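Local coordinates for C alpha-dehydrogenase (Sphingobium sp. SYK-6, PDB 4YAC) that catalyses NAD-dependent oxidation of the C-alpha alcohol in the lignin beta-aryl ether cleavage pathway, as a member of the short-chain dehydrogenase/reductase family, at the interface of chains A and B. Numbering follows the deposited sequence. Chains: chain A/B, C alpha-dehydrogenase.

Contact 1: the interface of chains A and B. Residues chain A 124, 127-128, 131, 171, 174-175, 178; chain B 100-101.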
loop_
_atom_site.group_PDB
_atom_site.type_symbol
_atom_site.label_atom_id
_atom_site.label_comp_id
_atom_site.label_asym_id
_atom_site.label_seq_id
_atom_site.Cartn_x
_atom_site.Cartn_y
_atom_site.Cartn_z
ATOM N N MET A 124 8.322 -14.043 5.242
ATOM C CA MET A 124 7.761 -15.387 5.312
ATOM C C MET A 124 8.830 -16.459 5.489
ATOM O O MET A 124 8.524 -17.568 5.909
ATOM C CB MET A 124 6.936 -15.684 4.059
ATOM C CG MET A 124 5.725 -14.774 3.886
ATOM S SD MET A 124 4.708 -14.600 5.366
ATOM C CE MET A 124 4.350 -16.312 5.740
ATOM N N MET A 127 10.266 -15.010 9.704
ATOM C CA MET A 127 9.365 -14.788 10.831
ATOM C C MET A 127 8.794 -16.095 11.409
ATOM O O MET A 127 8.687 -16.233 12.630
ATOM C CB MET A 127 8.246 -13.830 10.403
ATOM C CG MET A 127 7.104 -13.669 11.379
ATOM S SD MET A 127 5.703 -14.700 10.915
ATOM C CE MET A 127 5.228 -14.013 9.323
ATOM N N PRO A 128 8.448 -17.071 10.550
ATOM C CA PRO A 128 8.014 -18.358 11.114
ATOM C C PRO A 128 9.106 -19.092 11.902
ATOM O O PRO A 128 8.791 -19.851 12.821
ATOM C CB PRO A 128 7.605 -19.160 9.877
ATOM C CG PRO A 128 7.203 -18.122 8.884
ATOM C CD PRO A 128 8.162 -16.988 9.106
ATOM N N ILE A 131 9.182 -17.411 15.408
ATOM C CA ILE A 131 8.071 -17.876 16.231
ATOM C C ILE A 131 8.363 -19.273 16.767
ATOM O O ILE A 131 8.183 -19.547 17.956
ATOM C CB ILE A 131 6.743 -17.864 15.425
ATOM C CG1 ILE A 131 6.311 -16.418 15.181
ATOM C CG2 ILE A 131 5.638 -18.616 16.161
ATOM C CD1 ILE A 131 5.197 -16.262 14.183
ATOM N N LEU A 171 2.004 -6.654 10.390
ATOM C CA LEU A 171 2.933 -7.324 11.297
ATOM C C LEU A 171 2.820 -6.736 12.699
ATOM O O LEU A 171 2.885 -7.453 13.698
ATOM C CB LEU A 171 4.371 -7.183 10.788
ATOM C CG LEU A 171 5.112 -8.355 10.126
ATOM C CD1 LEU A 171 4.228 -9.525 9.732
ATOM C CD2 LEU A 171 5.857 -7.843 8.911
ATOM N N GLU A 174 0.147 -8.463 14.805
ATOM C CA GLU A 174 0.204 -9.891 15.109
ATOM C C GLU A 174 1.511 -10.357 15.755
ATOM O O GLU A 174 1.546 -11.428 16.360
ATOM C CB GLU A 174 -0.052 -10.693 13.827
ATOM C CG GLU A 174 -1.443 -10.436 13.241
ATOM C CD GLU A 174 -1.804 -11.352 12.085
ATOM O OE1 GLU A 174 -1.391 -12.530 12.086
ATOM O OE2 GLU A 174 -2.522 -10.893 11.175
ATOM N N MET A 175 2.574 -9.566 15.652
ATOM C CA MET A 175 3.883 -10.015 16.137
ATOM C C MET A 175 4.146 -9.822 17.642
ATOM O O MET A 175 4.903 -10.597 18.228
ATOM C CB MET A 175 4.987 -9.319 15.340
ATOM C CG MET A 175 5.096 -9.797 13.894
ATOM S SD MET A 175 5.404 -11.575 13.738
ATOM C CE MET A 175 3.750 -12.181 13.419
ATOM N N TYR A 178 4.181 -12.712 20.067
ATOM C CA TYR A 178 5.334 -13.605 19.939
ATOM C C TYR A 178 6.629 -12.919 20.369
ATOM O O TYR A 178 7.720 -13.441 20.137
ATOM C CB TYR A 178 5.480 -14.095 18.498
ATOM C CG TYR A 178 4.308 -14.904 17.996
ATOM C CD1 TYR A 178 3.938 -16.087 18.619
ATOM C CD2 TYR A 178 3.585 -14.496 16.885
ATOM C CE1 TYR A 178 2.871 -16.833 18.161
ATOM C CE2 TYR A 178 2.519 -15.236 16.418
ATOM C CZ TYR A 178 2.166 -16.404 17.057
ATOM O OH TYR A 178 1.103 -17.142 16.594
ATOM N N ILE B 100 -0.819 -14.496 10.025
ATOM C CA ILE B 100 0.136 -14.200 8.966
ATOM C C ILE B 100 1.259 -15.234 8.941
ATOM O O ILE B 100 1.820 -15.512 7.884
ATOM C CB ILE B 100 0.738 -12.780 9.111
ATOM C CG1 ILE B 100 1.610 -12.426 7.901
ATOM C CG2 ILE B 100 1.560 -12.662 10.382
ATOM C CD1 ILE B 100 0.912 -12.536 6.560
ATOM N N GLU B 101 1.569 -15.826 10.092
ATOM C CA GLU B 101 2.667 -16.785 10.157
ATOM C C GLU B 101 2.296 -18.130 9.527
ATOM O O GLU B 101 3.168 -18.971 9.307
ATOM C CB GLU B 101 3.124 -16.989 11.606
ATOM C CG GLU B 101 2.145 -17.741 12.513
ATOM C CD GLU B 101 1.194 -16.828 13.265
ATOM O OE1 GLU B 101 1.070 -15.642 12.896
ATOM O OE2 GLU B 101 0.569 -17.306 14.238
HETATM O O HOH W 1 -0.733 -14.221 14.047
#
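The phenol ring of A:Tyr178 stands almost perpendicular to the carboxylate of B:Glu101, the two planes 88° apart, and its hydroxyl tip rather than its face meets the acid. One face of this ring is packed by the methyl CD1 of A:Ile131, toward the rim. A:Tyr178 OH donates a hydrogen bond to B:Glu101 OE2, modelled unusually short at 2.4 Å and coming from well above the carboxylate plane. Tyrosine suits this place because a stiff, mostly apolar ring carries its single donor to the acid.

B:Glu101 gets there through a bent chain. CG sits in the crowded position between the backbone N and the carbonyl carbon (chi1 70°), and a second bend at chi2 turns the acid toward the tyrosine. The aliphatic base of the chain serves as a packing surface: A:Ile131 CD1 lies 3.4 Å from B:Glu101 CB, and A:Met127 SD lies 3.5 Å from the same carbon, both side chains crossing the glutamate at about a right angle.

A second carboxylate, that of A:Glu174, reads the start of the 3-10 turn 100-102. Its extended chain brings OE1 to the backbone amide of B:Ile100, and the bond from B:Ile100 N is 2.9 Å long and nearly straight, on the syn side and close to the carboxylate plane. Water 1 links A:Glu174 OE1 with B:Glu101 OE1, which approach each other to 4.0 Å; the like charges would probably disfavour full ionisation of both, and the water may ease the repulsion.

B:Ile100 supplies the apolar counterpart. Its branch CG2 points between A:Met175 and A:Met127, pliable side chains that can mould themselves around a branched one; their terminal methyls reach it, A:Met175 CE at 3.8 Å from B:Ile100 CG2. On another side, the methyl A:Met124 CE rests 3.4 Å from the carbonyl oxygen B:Ile100 O.

Contact 2: the interface of chains A and B. Residues chain A 270, 273-274, 279, 282-283, 286; chain B 251-254.
Helix 277-290 of chain A, with the end of helix 255-271 and the loop after it, receives the chain B loop 251-254 that leads into that chain's own helix 255-271. Prolines suit this loop: their rigid, puckered rings present C-H groups to aromatic faces. B:Pro251 CA lies over the face of A:Tyr273, 3.7 Å from the ring centroid, the two side chains pointing the same way. B:Pro253 CB lies likewise over A:Tyr279; with CG anti to the backbone N (chi1 173°), the tyrosine ring is swung to where one face meets this proline and the other A:Met283 CG.

Charge closes the other end. A:Arg282, bent at chi3, grips B:Glu254 side-on: NE bonds to OE2 at 2.5 Å, and NH2 bonds to OE1 at 3.0 Å. Both nitrogens approach from above the carboxylate plane, which is turned 25° from the guanidinium, so the fork is tilted rather than coplanar. B:Tyr252 CD1 and A:Tyr279 CA lie on opposite faces of this guanidinium and help fix its rotation. A:Arg286 brings a second guanidinium beside the acid. An alanine in place of B:Glu254 would probably leave both arginines without their anionic mate and set the A:Arg282 guanidinium freer to turn. The longer salt bridge runs from A:Arg286 NH2 to B:Glu254 OE2 at 3.5 Å.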
loop_
_atom_site.group_PDB
_atom_site.type_symbol
_atom_site.label_atom_id
_atom_site.label_comp_id
_atom_site.label_asym_id
_atom_site.label_seq_id
_atom_site.Cartn_x
_atom_site.Cartn_y
_atom_site.Cartn_z
ATOM N N MET A 270 -14.728 11.526 5.173
ATOM C CA MET A 270 -15.557 10.694 6.035
ATOM C C MET A 270 -16.698 11.508 6.633
ATOM O O MET A 270 -17.849 11.075 6.635
ATOM C CB MET A 270 -14.727 10.076 7.161
ATOM C CG MET A 270 -13.651 9.112 6.706
ATOM S SD MET A 270 -12.704 8.501 8.110
ATOM C CE MET A 270 -11.631 7.307 7.315
ATOM N N TYR A 273 -20.170 12.735 4.807
ATOM C CA TYR A 273 -21.361 11.890 4.751
ATOM C C TYR A 273 -22.102 11.879 6.091
ATOM O O TYR A 273 -22.980 11.048 6.311
ATOM C CB TYR A 273 -20.985 10.457 4.366
ATOM C CG TYR A 273 -20.493 10.282 2.945
ATOM C CD1 TYR A 273 -21.362 9.896 1.933
ATOM C CD2 TYR A 273 -19.159 10.487 2.619
ATOM C CE1 TYR A 273 -20.918 9.724 0.635
ATOM C CE2 TYR A 273 -18.704 10.314 1.323
ATOM C CZ TYR A 273 -19.588 9.933 0.335
ATOM O OH TYR A 273 -19.144 9.763 -0.957
ATOM N N ALA A 274 -21.740 12.796 6.984
ATOM C CA ALA A 274 -22.344 12.852 8.316
ATOM C C ALA A 274 -23.840 13.156 8.253
ATOM O O ALA A 274 -24.664 12.368 8.720
ATOM C CB ALA A 274 -21.634 13.895 9.167
ATOM N N TYR A 279 -26.000 7.514 8.130
ATOM C CA TYR A 279 -25.121 7.644 9.285
ATOM C C TYR A 279 -25.928 7.803 10.570
ATOM O O TYR A 279 -25.621 7.182 11.588
ATOM C CB TYR A 279 -24.184 8.836 9.097
ATOM C CG TYR A 279 -23.336 9.158 10.303
ATOM C CD1 TYR A 279 -22.312 8.310 10.701
ATOM C CD2 TYR A 279 -23.552 10.316 11.040
ATOM C CE1 TYR A 279 -21.532 8.602 11.799
ATOM C CE2 TYR A 279 -22.775 10.617 12.141
ATOM C CZ TYR A 279 -21.765 9.756 12.516
ATOM O OH TYR A 279 -20.987 10.048 13.611
ATOM N N ARG A 282 -27.210 4.467 11.650
ATOM C CA ARG A 282 -26.175 3.654 12.274
ATOM C C ARG A 282 -25.831 4.186 13.670
ATOM O O ARG A 282 -25.512 3.408 14.570
ATOM C CB ARG A 282 -24.924 3.600 11.394
ATOM C CG ARG A 282 -25.125 2.913 10.053
ATOM C CD ARG A 282 -23.788 2.565 9.410
ATOM N NE ARG A 282 -22.955 3.745 9.191
ATOM C CZ ARG A 282 -23.027 4.534 8.122
ATOM N NH1 ARG A 282 -23.904 4.285 7.157
ATOM N NH2 ARG A 282 -22.221 5.581 8.018
ATOM N N MET A 283 -25.898 5.507 13.845
ATOM C CA MET A 283 -25.778 6.120 15.170
ATOM C C MET A 283 -26.771 5.504 16.146
ATOM O O MET A 283 -26.404 5.051 17.232
ATOM C CB MET A 283 -26.026 7.634 15.105
ATOM C CG MET A 283 -24.862 8.492 14.631
ATOM S SD MET A 283 -23.399 8.386 15.675
ATOM C CE MET A 283 -22.477 7.137 14.799
ATOM N N ARG A 286 -26.263 1.838 17.583
ATOM C CA ARG A 286 -25.227 1.661 18.595
ATOM C C ARG A 286 -25.643 2.255 19.932
ATOM O O ARG A 286 -25.410 1.654 20.981
ATOM C CB ARG A 286 -23.919 2.289 18.128
ATOM C CG ARG A 286 -23.433 1.703 16.828
ATOM C CD ARG A 286 -22.241 2.446 16.286
ATOM N NE ARG A 286 -22.578 3.011 14.990
ATOM C CZ ARG A 286 -21.949 4.027 14.417
ATOM N NH1 ARG A 286 -20.927 4.620 15.021
ATOM N NH2 ARG A 286 -22.365 4.459 13.237
ATOM N N PRO B 251 -17.625 6.574 2.829
ATOM C CA PRO B 251 -18.909 7.033 3.368
ATOM C C PRO B 251 -19.208 6.548 4.793
ATOM O O PRO B 251 -20.320 6.099 5.071
ATOM C CB PRO B 251 -19.913 6.469 2.359
ATOM C CG PRO B 251 -19.282 5.227 1.855
ATOM C CD PRO B 251 -17.790 5.461 1.876
ATOM N N TYR B 252 -18.229 6.671 5.687
ATOM C CA TYR B 252 -18.380 6.217 7.069
ATOM C C TYR B 252 -17.798 7.222 8.062
ATOM O O TYR B 252 -16.635 7.111 8.449
ATOM C CB TYR B 252 -17.711 4.853 7.252
ATOM C CG TYR B 252 -18.053 3.888 6.148
ATOM C CD1 TYR B 252 -19.349 3.423 5.989
ATOM C CD2 TYR B 252 -17.087 3.454 5.255
ATOM C CE1 TYR B 252 -19.672 2.553 4.974
ATOM C CE2 TYR B 252 -17.400 2.576 4.238
ATOM C CZ TYR B 252 -18.696 2.128 4.104
ATOM O OH TYR B 252 -19.026 1.253 3.099
ATOM N N PRO B 253 -18.611 8.206 8.483
ATOM C CA PRO B 253 -18.140 9.217 9.439
ATOM C C PRO B 253 -17.726 8.612 10.784
ATOM O O PRO B 253 -17.050 9.278 11.568
ATOM C CB PRO B 253 -19.351 10.144 9.608
ATOM C CG PRO B 253 -20.238 9.866 8.446
ATOM C CD PRO B 253 -19.999 8.451 8.053
ATOM N N GLU B 254 -18.126 7.369 11.037
ATOM C CA GLU B 254 -17.754 6.669 12.265
ATOM C C GLU B 254 -16.250 6.578 12.443
ATOM O O GLU B 254 -15.722 6.796 13.533
ATOM C CB GLU B 254 -18.309 5.248 12.273
ATOM C CG GLU B 254 -19.769 5.131 11.998
ATOM C CD GLU B 254 -20.083 4.867 10.541
ATOM O OE1 GLU B 254 -19.754 5.720 9.696
ATOM O OE2 GLU B 254 -20.657 3.798 10.247
#

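About 34 Å separates the C-alpha centres of contact 1 and contact 2, and they have no residue in common. Both follow one plan: a short segment of chain B enters a surface built by helices of chain A. Contact 1 uses helices 105-133 and 155-174 of the dinucleotide-binding core, whereas contact 2 uses the C-terminal helices, which reach over the partner. Two-fold symmetry repeats each contact with the chains exchanged; both are parts of one larger interface, and the distance between them would probably help resist rocking of the subunits. This fits a stable dimer, although the structure alone does not prove one in solution.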